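PDB 4L9P: CaaX farnesyltransferase beta subunit Ram1 from Aspergillus fumigatus, which probably binds the peptide in the zinc-dependent heterodimeric enzyme that transfers a farnesyl group to a cysteine near the C-terminus of target proteins. Local coordinates for residues B[220-224]-B[225-229]; B[229-232]-B[233-236]; B[257-260]-B[261-265]. All blocks are in the same frame, centred on the assembly; numbering follows the deposited sequence.

Contact 1: residues B[220-224]-B[225-229]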
ATOM      1  N   LYS B 220      13.148  14.013 -22.676  1.00 14.79           N
ATOM      2  CA  LYS B 220      12.911  15.421 -23.004  1.00 15.92           C
ATOM      3  C   LYS B 220      11.437  15.818 -22.959  1.00 15.59           C
ATOM      4  O   LYS B 220      11.123  16.991 -22.880  1.00 16.40           O
ATOM      5  CB  LYS B 220      13.502  15.760 -24.389  1.00 17.84           C
ATOM      6  CG  LYS B 220      14.997  15.981 -24.327  1.00 21.22           C
ATOM      7  CD  LYS B 220      15.619  16.027 -25.726  1.00 25.18           C
ATOM      8  CE  LYS B 220      14.935  16.906 -26.702  1.00 28.97           C
ATOM      9  NZ  LYS B 220      15.831  16.879 -27.939  1.00 31.77           N
ATOM     10  N   LEU B 221      10.518  14.861 -22.996  1.00 13.81           N
ATOM     11  CA  LEU B 221       9.123  15.245 -23.073  1.00 13.96           C
ATOM     12  C   LEU B 221       8.683  15.938 -21.787  1.00 13.52           C
ATOM     13  O   LEU B 221       7.838  16.840 -21.789  1.00 13.38           O
ATOM     14  CB  LEU B 221       8.285  14.040 -23.444  1.00 16.91           C
ATOM     15  CG  LEU B 221       7.764  13.072 -22.430  1.00 20.01           C
ATOM     16  CD1 LEU B 221       6.520  13.698 -21.738  1.00 21.48           C
ATOM     17  CD2 LEU B 221       7.373  11.811 -23.149  1.00 20.91           C
ATOM     18  N   ILE B 222       9.241  15.497 -20.672  1.00 13.44           N
ATOM     19  CA  ILE B 222       8.830  16.033 -19.377  1.00 15.14           C
ATOM     20  C   ILE B 222       9.240  17.494 -19.184  1.00 14.80           C
ATOM     21  O   ILE B 222      10.402  17.827 -19.346  1.00 15.12           O
ATOM     22  CB  ILE B 222       9.420  15.200 -18.228  1.00 17.80           C
ATOM     23  CG1 ILE B 222       9.076  13.704 -18.392  1.00 19.70           C
ATOM     24  CG2 ILE B 222       8.981  15.846 -16.868  1.00 18.94           C
ATOM     25  CD1 ILE B 222      10.011  12.695 -17.625  1.00 21.06           C
ATOM     26  N   ASP B 223       8.290  18.367 -18.794  1.00 13.90           N
ATOM     27  CA  ASP B 223       8.633  19.733 -18.417  1.00 13.60           C
ATOM     28  C   ASP B 223       9.041  19.684 -16.947  1.00 11.78           C
ATOM     29  O   ASP B 223       8.202  19.658 -16.053  1.00 11.60           O
ATOM     30  CB  ASP B 223       7.451  20.699 -18.653  1.00 15.33           C
ATOM     31  CG  ASP B 223       7.795  22.161 -18.323  1.00 17.83           C
ATOM     32  OD1 ASP B 223       8.748  22.437 -17.553  1.00 16.99           O
ATOM     33  OD2 ASP B 223       7.115  23.049 -18.864  1.00 20.82           O
ATOM     34  N   ARG B 224      10.347  19.615 -16.709  1.00 12.07           N
ATOM     35  CA  ARG B 224      10.841  19.420 -15.327  1.00 12.40           C
ATOM     36  C   ARG B 224      10.584  20.573 -14.416  1.00 12.48           C
ATOM     37  O   ARG B 224      10.223  20.351 -13.242  1.00 12.34           O
ATOM     38  CB  ARG B 224      12.361  19.254 -15.246  1.00 16.74           C
ATOM     39  CG  ARG B 224      13.000  18.002 -15.529  1.00 21.37           C
ATOM     40  CD  ARG B 224      14.453  18.524 -15.801  1.00 24.62           C
ATOM     41  NE  ARG B 224      15.230  18.290 -14.654  1.00 24.11           N
ATOM     42  CZ  ARG B 224      16.492  18.570 -14.433  1.00 20.01           C
ATOM     43  NH1 ARG B 224      17.259  19.352 -15.233  1.00 17.99           N
ATOM     44  NH2 ARG B 224      16.951  18.070 -13.304  1.00 18.43           N
ATOM     45  N   LYS B 225      10.789  21.807 -14.892  1.00 12.71           N
ATOM     46  CA  LYS B 225      10.504  22.957 -14.045  1.00 13.95           C
ATOM     47  C   LYS B 225       9.020  23.017 -13.667  1.00 12.01           C
ATOM     48  O   LYS B 225       8.671  23.280 -12.504  1.00 12.07           O
ATOM     49  CB  LYS B 225      10.936  24.278 -14.722  1.00 16.95           C
ATOM     50  CG  LYS B 225      10.662  25.403 -13.800  1.00 19.84           C
ATOM     51  CD  LYS B 225      11.325  26.652 -14.246  1.00 21.93           C
ATOM     52  CE  LYS B 225      11.867  27.325 -13.071  1.00 21.89           C
ATOM     53  NZ  LYS B 225      12.574  28.496 -13.536  1.00 21.02           N
ATOM     54  N   ALA B 226       8.127  22.741 -14.633  1.00 10.37           N
ATOM     55  CA  ALA B 226       6.716  22.830 -14.320  1.00  9.78           C
ATOM     56  C   ALA B 226       6.340  21.664 -13.385  1.00  8.65           C
ATOM     57  O   ALA B 226       5.503  21.830 -12.485  1.00  9.46           O
ATOM     58  CB  ALA B 226       5.902  22.800 -15.600  1.00 10.48           C
ATOM     59  N   MET B 227       6.958  20.497 -13.569  1.00  8.37           N
ATOM     60  CA  MET B 227       6.721  19.403 -12.615  1.00  7.73           C
ATOM     61  C   MET B 227       7.100  19.781 -11.186  1.00  7.09           C
ATOM     62  O   MET B 227       6.365  19.444 -10.229  1.00  6.87           O
ATOM     63  CB  MET B 227       7.558  18.171 -13.012  1.00  8.27           C
ATOM     64  CG  MET B 227       7.389  16.945 -12.084  1.00  8.47           C
ATOM     65  SD  MET B 227       5.776  16.110 -12.320  1.00  8.58           S
ATOM     66  CE  MET B 227       6.061  15.266 -13.865  1.00  9.76           C
ATOM     67  N   TRP B 228       8.255  20.429 -11.015  1.00  7.03           N
ATOM     68  CA  TRP B 228       8.688  20.897  -9.703  1.00  6.86           C
ATOM     69  C   TRP B 228       7.717  21.925  -9.093  1.00  7.40           C
ATOM     70  O   TRP B 228       7.366  21.818  -7.899  1.00  7.62           O
ATOM     71  CB  TRP B 228      10.067  21.522  -9.896  1.00  7.72           C
ATOM     72  CG  TRP B 228      10.710  22.141  -8.693  1.00  7.78           C
ATOM     73  CD1 TRP B 228      11.200  21.521  -7.571  1.00  7.62           C
ATOM     74  CD2 TRP B 228      11.025  23.523  -8.567  1.00  6.82           C
ATOM     75  NE1 TRP B 228      11.798  22.448  -6.723  1.00  8.92           N
ATOM     76  CE2 TRP B 228      11.698  23.694  -7.319  1.00  8.11           C
ATOM     77  CE3 TRP B 228      10.784  24.628  -9.387  1.00  8.16           C
ATOM     78  CZ2 TRP B 228      12.194  24.969  -6.876  1.00  9.21           C
ATOM     79  CZ3 TRP B 228      11.257  25.894  -8.962  1.00  9.42           C
ATOM     80  CH2 TRP B 228      11.966  26.049  -7.718  1.00  9.54           C
ATOM     81  N   LYS B 229       7.259  22.886  -9.897  1.00  8.30           N
ATOM     82  CA  LYS B 229       6.306  23.847  -9.363  1.00  8.56           C
ATOM     83  C   LYS B 229       4.998  23.177  -8.914  1.00  7.85           C
ATOM     84  O   LYS B 229       4.465  23.502  -7.853  1.00  8.73           O
ATOM     85  CB  LYS B 229       6.000  24.940 -10.409  1.00  9.86           C
ATOM     86  CG  LYS B 229       7.213  25.865 -10.628  1.00 13.17           C
ATOM     87  CD  LYS B 229       6.886  26.952 -11.610  1.00 18.41           C
ATOM     88  CE  LYS B 229       7.931  28.012 -11.584  1.00 23.45           C
ATOM     89  NZ  LYS B 229       7.324  29.118 -12.362  1.00 27.08           N
TER
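Met227 N donates to Asp223 O at 2.9 Å. This is the first backbone bond of helix 224-234, and it is fairly straight. Asp223 sits at the N-cap of the helix. Its carboxylate turns back over the first turn, with CG anti to the backbone N (chi1 -178°). In that position OD1 accepts from Ala226 N at 3.0 Å, with an angle of 163° at the hydrogen. The N-H does not lie in the carboxylate plane; it meets OD1 from well above it. The Ala226 methyl lies on the same side of the carboxylate as this N-H, its CB 3.4 Å from Asp223 CG. Asp223 thus uses both its carbonyl and its side chain on the first turn. Its own N is bonded to Gln184 OE1. One residue on, Trp228 N donates to Arg224 O at 3.0 Å. The Arg224 guanidinium leaves this turn and binds Leu264 O and Gln515 O, while the indole N-H of Trp228 goes to Ala269 O. On the apolar side, Met227 bends at chi2 and chi3, and its CE comes to 4.2 Å from Ile222 CG2. Ile222 also packs on Ile210 of helix 200-213. A carboxylate at this end faces the positive end of the helix dipole, which probably steadies its negative charge.

Contact 2: residues B[229-232]-B[233-236]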
ATOM      1  N   LYS B 229       7.259  22.886  -9.897  1.00  8.30           N
ATOM      2  CA  LYS B 229       6.306  23.847  -9.363  1.00  8.56           C
ATOM      3  C   LYS B 229       4.998  23.177  -8.914  1.00  7.85           C
ATOM      4  O   LYS B 229       4.465  23.502  -7.853  1.00  8.73           O
ATOM      5  CB  LYS B 229       6.000  24.940 -10.409  1.00  9.86           C
ATOM      6  CG  LYS B 229       7.213  25.865 -10.628  1.00 13.17           C
ATOM      7  CD  LYS B 229       6.886  26.952 -11.610  1.00 18.41           C
ATOM      8  CE  LYS B 229       7.931  28.012 -11.584  1.00 23.45           C
ATOM      9  NZ  LYS B 229       7.324  29.118 -12.362  1.00 27.08           N
ATOM     10  N   TRP B 230       4.503  22.238  -9.729  1.00  7.30           N
ATOM     11  CA  TRP B 230       3.245  21.582  -9.425  1.00  6.69           C
ATOM     12  C   TRP B 230       3.435  20.695  -8.196  1.00  6.57           C
ATOM     13  O   TRP B 230       2.604  20.737  -7.263  1.00  6.97           O
ATOM     14  CB  TRP B 230       2.742  20.781 -10.642  1.00  7.17           C
ATOM     15  CG  TRP B 230       1.667  19.815 -10.249  1.00  6.73           C
ATOM     16  CD1 TRP B 230       0.368  20.113  -9.850  1.00  7.57           C
ATOM     17  CD2 TRP B 230       1.787  18.374 -10.180  1.00  6.27           C
ATOM     18  NE1 TRP B 230      -0.267  18.952  -9.494  1.00  7.89           N
ATOM     19  CE2 TRP B 230       0.547  17.875  -9.721  1.00  6.29           C
ATOM     20  CE3 TRP B 230       2.819  17.479 -10.515  1.00  7.17           C
ATOM     21  CZ2 TRP B 230       0.309  16.519  -9.538  1.00  6.89           C
ATOM     22  CZ3 TRP B 230       2.629  16.151 -10.346  1.00  6.46           C
ATOM     23  CH2 TRP B 230       1.348  15.667  -9.882  1.00  6.94           C
ATOM     24  N   LEU B 231       4.491  19.875  -8.156  1.00  7.14           N
ATOM     25  CA  LEU B 231       4.669  19.011  -6.961  1.00  6.28           C
ATOM     26  C   LEU B 231       4.789  19.864  -5.700  1.00  6.62           C
ATOM     27  O   LEU B 231       4.346  19.482  -4.629  1.00  6.95           O
ATOM     28  CB  LEU B 231       5.922  18.155  -7.092  1.00  6.91           C
ATOM     29  CG  LEU B 231       5.800  16.982  -8.045  1.00  8.15           C
ATOM     30  CD1 LEU B 231       7.198  16.349  -8.201  1.00 10.05           C
ATOM     31  CD2 LEU B 231       4.776  15.968  -7.548  1.00  8.51           C
ATOM     32  N   GLY B 232       5.419  21.039  -5.811  1.00  6.26           N
ATOM     33  CA  GLY B 232       5.522  21.909  -4.643  1.00  6.94           C
ATOM     34  C   GLY B 232       4.157  22.352  -4.089  1.00  7.40           C
ATOM     35  O   GLY B 232       4.034  22.619  -2.894  1.00  9.75           O
ATOM     36  N   LYS B 233       3.150  22.431  -4.971  1.00  7.53           N
ATOM     37  CA  LYS B 233       1.796  22.745  -4.529  1.00  7.57           C
ATOM     38  C   LYS B 233       1.146  21.670  -3.667  1.00  6.67           C
ATOM     39  O   LYS B 233       0.169  21.928  -2.946  1.00  8.65           O
ATOM     40  CB  LYS B 233       0.883  23.087  -5.715  1.00  8.25           C
ATOM     41  CG  LYS B 233       1.394  24.274  -6.499  1.00 11.45           C
ATOM     42  CD  LYS B 233       0.516  24.492  -7.718  1.00 14.80           C
ATOM     43  CE  LYS B 233       1.029  25.732  -8.483  1.00 18.36           C
ATOM     44  NZ  LYS B 233       0.196  25.994  -9.674  1.00 23.18           N
ATOM     45  N   LEU B 234       1.647  20.456  -3.805  1.00  6.33           N
ATOM     46  CA  LEU B 234       1.079  19.316  -3.075  1.00  6.14           C
ATOM     47  C   LEU B 234       1.616  19.183  -1.665  1.00  6.00           C
ATOM     48  O   LEU B 234       1.045  18.453  -0.853  1.00  6.85           O
ATOM     49  CB  LEU B 234       1.330  18.043  -3.846  1.00  7.61           C
ATOM     50  CG  LEU B 234       0.856  18.065  -5.315  1.00  8.98           C
ATOM     51  CD1 LEU B 234       1.124  16.718  -5.972  1.00  9.59           C
ATOM     52  CD2 LEU B 234      -0.646  18.404  -5.564  1.00  9.46           C
ATOM     53  N   LYS B 235       2.750  19.846  -1.366  1.00  6.77           N
ATOM     54  CA  LYS B 235       3.351  19.707  -0.052  1.00  6.60           C
ATOM     55  C   LYS B 235       2.439  20.323   0.982  1.00  6.31           C
ATOM     56  O   LYS B 235       2.023  21.483   0.828  1.00  7.45           O
ATOM     57  CB  LYS B 235       4.733  20.431  -0.058  1.00  6.77           C
ATOM     58  CG  LYS B 235       5.471  20.338   1.251  1.00  6.91           C
ATOM     59  CD  LYS B 235       6.022  18.934   1.547  1.00  6.56           C
ATOM     60  CE  LYS B 235       6.874  18.988   2.851  1.00  7.47           C
ATOM     61  NZ  LYS B 235       7.479  17.687   3.177  1.00  7.20           N
ATOM     62  N   GLN B 236       2.160  19.588   2.052  1.00  6.04           N
ATOM     63  CA  GLN B 236       1.235  20.032   3.088  1.00  7.18           C
ATOM     64  C   GLN B 236       1.951  20.466   4.360  1.00  8.23           C
ATOM     65  O   GLN B 236       3.079  20.051   4.613  1.00  8.10           O
ATOM     66  CB  GLN B 236       0.296  18.886   3.462  1.00  8.54           C
ATOM     67  CG  GLN B 236      -0.563  18.418   2.272  1.00  8.14           C
ATOM     68  CD  GLN B 236      -1.341  19.601   1.636  1.00  8.86           C
ATOM     69  OE1 GLN B 236      -1.193  19.930   0.397  1.00 10.96           O
ATOM     70  NE2 GLN B 236      -2.137  20.238   2.441  1.00  9.55           N
TER
HETATM   71  O   HOH W   1       2.880  23.734  -0.652  1.00 13.84           O
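Lys233 N and Trp230 O form the shortest backbone bond here, at 2.9 Å. The donor stands well above the carbonyl plane, and the angle at the hydrogen is only 130°. The same N-H also reaches Lys229 O, but that bond is weak. Leu234 N repeats the three-residue spacing, donating to Leu231 O at 3.0 Å, again from above the carbonyl plane. Lys235 N makes a weak bond to Gly232 O. Bonds from i+3 to i, as in a 3-10 turn, prevail here.

One water closes this end. It donates to Gly232 O at 2.8 Å and to Lys235 O at 2.8 Å. Gly232 O therefore has two donors, the water and the weakly bound Lys235 N.

The helix belongs to the alpha-alpha toroid of the prenyltransferase beta subunit. Trp230 reaches towards helix 200-213, where it touches Val200 and Ser203. Leu231 packs on Ala257 and Val260 of helix 251-263.

The apolar contacts centre on Leu234. Its CD1 lies over one face of the Trp230 indole, offset toward the rim, in a CH-pi contact 4.1 Å from the centroid of the six-membered ring. The closest ring atom to this methyl is Trp230 CZ2, at 3.7 Å. CG of Trp230 is anti to the backbone N (chi1 165°), which puts it beside the carbonyl carbon and carries the indole towards Leu234. The other Leu234 methyl, CD2, lies 4.0 Å from Trp230 NE1. Leu231 CD2 approaches Leu234 CD1 at 4.0 Å, so that one methyl touches both an indole and a leucine.

Among the lysines, Lys233 runs out as an extended chain. Its CG passes close to Lys229 O. Lys235 instead bends at chi2, and its NZ donates to Gly239 O, Phe284 O and Asp286 O.

Contact 3: residues B[257-260]-B[261-265]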
ATOM      1  N   ALA B 257       5.268  11.219  -5.163  1.00  4.80           N
ATOM      2  CA  ALA B 257       5.898  12.509  -5.396  1.00  4.96           C
ATOM      3  C   ALA B 257       7.409  12.395  -5.267  1.00  5.68           C
ATOM      4  O   ALA B 257       8.166  12.985  -6.072  1.00  6.57           O
ATOM      5  CB  ALA B 257       5.364  13.545  -4.391  1.00  6.17           C
ATOM      6  N   MET B 258       7.874  11.691  -4.233  1.00  4.91           N
ATOM      7  CA  MET B 258       9.326  11.635  -4.027  1.00  6.00           C
ATOM      8  C   MET B 258      10.060  10.762  -5.024  1.00  5.17           C
ATOM      9  O   MET B 258      11.216  11.060  -5.348  1.00  6.37           O
ATOM     10  CB  MET B 258       9.649  11.235  -2.601  1.00  8.78           C
ATOM     11  CG  MET B 258       9.243  12.339  -1.607  1.00  9.99           C
ATOM     12  SD  MET B 258       9.869  14.070  -1.996  1.00 13.41           S
ATOM     13  CE  MET B 258      11.605  13.798  -2.189  1.00 15.64           C
ATOM     14  N   VAL B 259       9.412   9.743  -5.554  1.00  4.69           N
ATOM     15  CA  VAL B 259      10.038   8.975  -6.646  1.00  4.62           C
ATOM     16  C   VAL B 259      10.144   9.841  -7.874  1.00  5.05           C
ATOM     17  O   VAL B 259      11.200   9.826  -8.540  1.00  6.08           O
ATOM     18  CB  VAL B 259       9.207   7.718  -6.950  1.00  5.02           C
ATOM     19  CG1 VAL B 259       9.581   7.158  -8.331  1.00  6.01           C
ATOM     20  CG2 VAL B 259       9.460   6.677  -5.859  1.00  5.60           C
ATOM     21  N   VAL B 260       9.087  10.577  -8.249  1.00  5.92           N
ATOM     22  CA  VAL B 260       9.206  11.499  -9.401  1.00  5.38           C
ATOM     23  C   VAL B 260      10.316  12.534  -9.159  1.00  6.94           C
ATOM     24  O   VAL B 260      11.141  12.806 -10.050  1.00  7.30           O
ATOM     25  CB  VAL B 260       7.902  12.203  -9.647  1.00  5.93           C
ATOM     26  CG1 VAL B 260       8.013  13.362 -10.682  1.00  8.07           C
ATOM     27  CG2 VAL B 260       6.846  11.150 -10.137  1.00  6.78           C
ATOM     28  N   HIS B 261      10.333  13.074  -7.937  1.00  5.86           N
ATOM     29  CA  HIS B 261      11.340  14.094  -7.595  1.00  6.92           C
ATOM     30  C   HIS B 261      12.743  13.525  -7.771  1.00  7.55           C
ATOM     31  O   HIS B 261      13.628  14.190  -8.354  1.00  8.22           O
ATOM     32  CB  HIS B 261      11.057  14.520  -6.157  1.00  6.45           C
ATOM     33  CG  HIS B 261      11.877  15.679  -5.689  1.00  7.72           C
ATOM     34  ND1 HIS B 261      13.234  15.586  -5.431  1.00  9.70           N
ATOM     35  CD2 HIS B 261      11.526  16.979  -5.488  1.00  8.14           C
ATOM     36  CE1 HIS B 261      13.675  16.792  -5.059  1.00  9.38           C
ATOM     37  NE2 HIS B 261      12.657  17.653  -5.091  1.00  8.44           N
ATOM     38  N   ALA B 262      12.981  12.325  -7.244  1.00  6.54           N
ATOM     39  CA  ALA B 262      14.311  11.715  -7.301  1.00  5.91           C
ATOM     40  C   ALA B 262      14.708  11.350  -8.726  1.00  5.58           C
ATOM     41  O   ALA B 262      15.830  11.645  -9.163  1.00  7.36           O
ATOM     42  CB  ALA B 262      14.358  10.433  -6.458  1.00  7.23           C
ATOM     43  N   LEU B 263      13.817  10.685  -9.472  1.00  5.92           N
ATOM     44  CA  LEU B 263      14.253  10.228 -10.791  1.00  5.55           C
ATOM     45  C   LEU B 263      14.483  11.403 -11.777  1.00  6.74           C
ATOM     46  O   LEU B 263      15.246  11.246 -12.716  1.00  8.20           O
ATOM     47  CB  LEU B 263      13.234   9.250 -11.401  1.00  6.74           C
ATOM     48  CG  LEU B 263      13.204   7.928 -10.659  1.00  6.89           C
ATOM     49  CD1 LEU B 263      12.038   7.046 -11.254  1.00  7.97           C
ATOM     50  CD2 LEU B 263      14.513   7.154 -10.795  1.00  8.35           C
ATOM     51  N   LEU B 264      13.811  12.546 -11.590  1.00  6.80           N
ATOM     52  CA  LEU B 264      13.971  13.718 -12.455  1.00  7.68           C
ATOM     53  C   LEU B 264      15.026  14.703 -11.884  1.00  8.41           C
ATOM     54  O   LEU B 264      15.228  15.776 -12.455  1.00  9.86           O
ATOM     55  CB  LEU B 264      12.633  14.444 -12.609  1.00  9.09           C
ATOM     56  CG  LEU B 264      11.517  13.590 -13.271  1.00 10.05           C
ATOM     57  CD1 LEU B 264      10.309  14.531 -13.416  1.00 10.66           C
ATOM     58  CD2 LEU B 264      11.884  12.878 -14.571  1.00 12.04           C
ATOM     59  N   ASP B 265      15.694  14.331 -10.787  1.00  9.27           N
ATOM     60  CA  ASP B 265      16.669  15.181 -10.084  1.00  9.65           C
ATOM     61  C   ASP B 265      16.093  16.608  -9.910  1.00  9.68           C
ATOM     62  O   ASP B 265      16.725  17.613 -10.295  1.00 10.97           O
ATOM     63  CB  ASP B 265      17.996  15.229 -10.847  1.00 10.99           C
ATOM     64  CG  ASP B 265      19.087  15.972 -10.062  1.00 13.69           C
ATOM     65  OD1 ASP B 265      19.033  15.870  -8.796  1.00 15.44           O
ATOM     66  OD2 ASP B 265      19.940  16.702 -10.689  1.00 15.87           O
TER
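Met258 curls toward His261 through three torsions of the same sign (-68°, -51° and -53°), while the His261 ring carbon CG stands anti to its N. Both residues lie near the end of helix 251-263 in the alpha-alpha toroid; the helix closes in a Schellman motif at Asp265, whose phi is positive. The two side chains lie side by side and point the same way. Met258 CE sits 4.3 Å from the centroid of the His261 ring, an off-centre CH-pi contact. SD is farther off and oblique to the ring. Up to the Schellman turn the i to i+4 bonds are regular. Leu263 N donates to Val259 O at 2.9 Å, and Leu264 N to Val260 O at 3.1 Å. Asp265 N then turns back to Ala262 O.

The same spacing pairs the aliphatic side chains. Val259 CG1 meets Leu263 CD1 at 3.8 Å, on the side facing helix 200-213, where Val259 touches Tyr204 and Leu263 touches Val207. Val260 packs against Met227 of helix 224-234. The imidazole is held at its far end, NE2 bonding to Pro267 O. Val260 CG1 lies 3.8 Å from Leu264 CD1.

Contacts 1 and 2 come in series along the chain, sharing Lys229, with centres about 13 Å apart. Contact 1 runs from the end of helix 216-221 into the start of helix 224-234, and contact 2 covers the end of that helix. Contact 3 follows later, on the last turns of helix 251-263. Its centre is about 11 Å from that of contact 1 and about 13 Å from that of contact 2. The two consecutive helices pack together through side chains from both. Just before the first of them, Ile222 CD1 meets Leu264 CD2 at 3.6 Å. All three contacts lie away from the annotated sites and form part of the toroid's helical packing; the side chain of Val259 in contact 3 comes to about 8 Å from the bound FII.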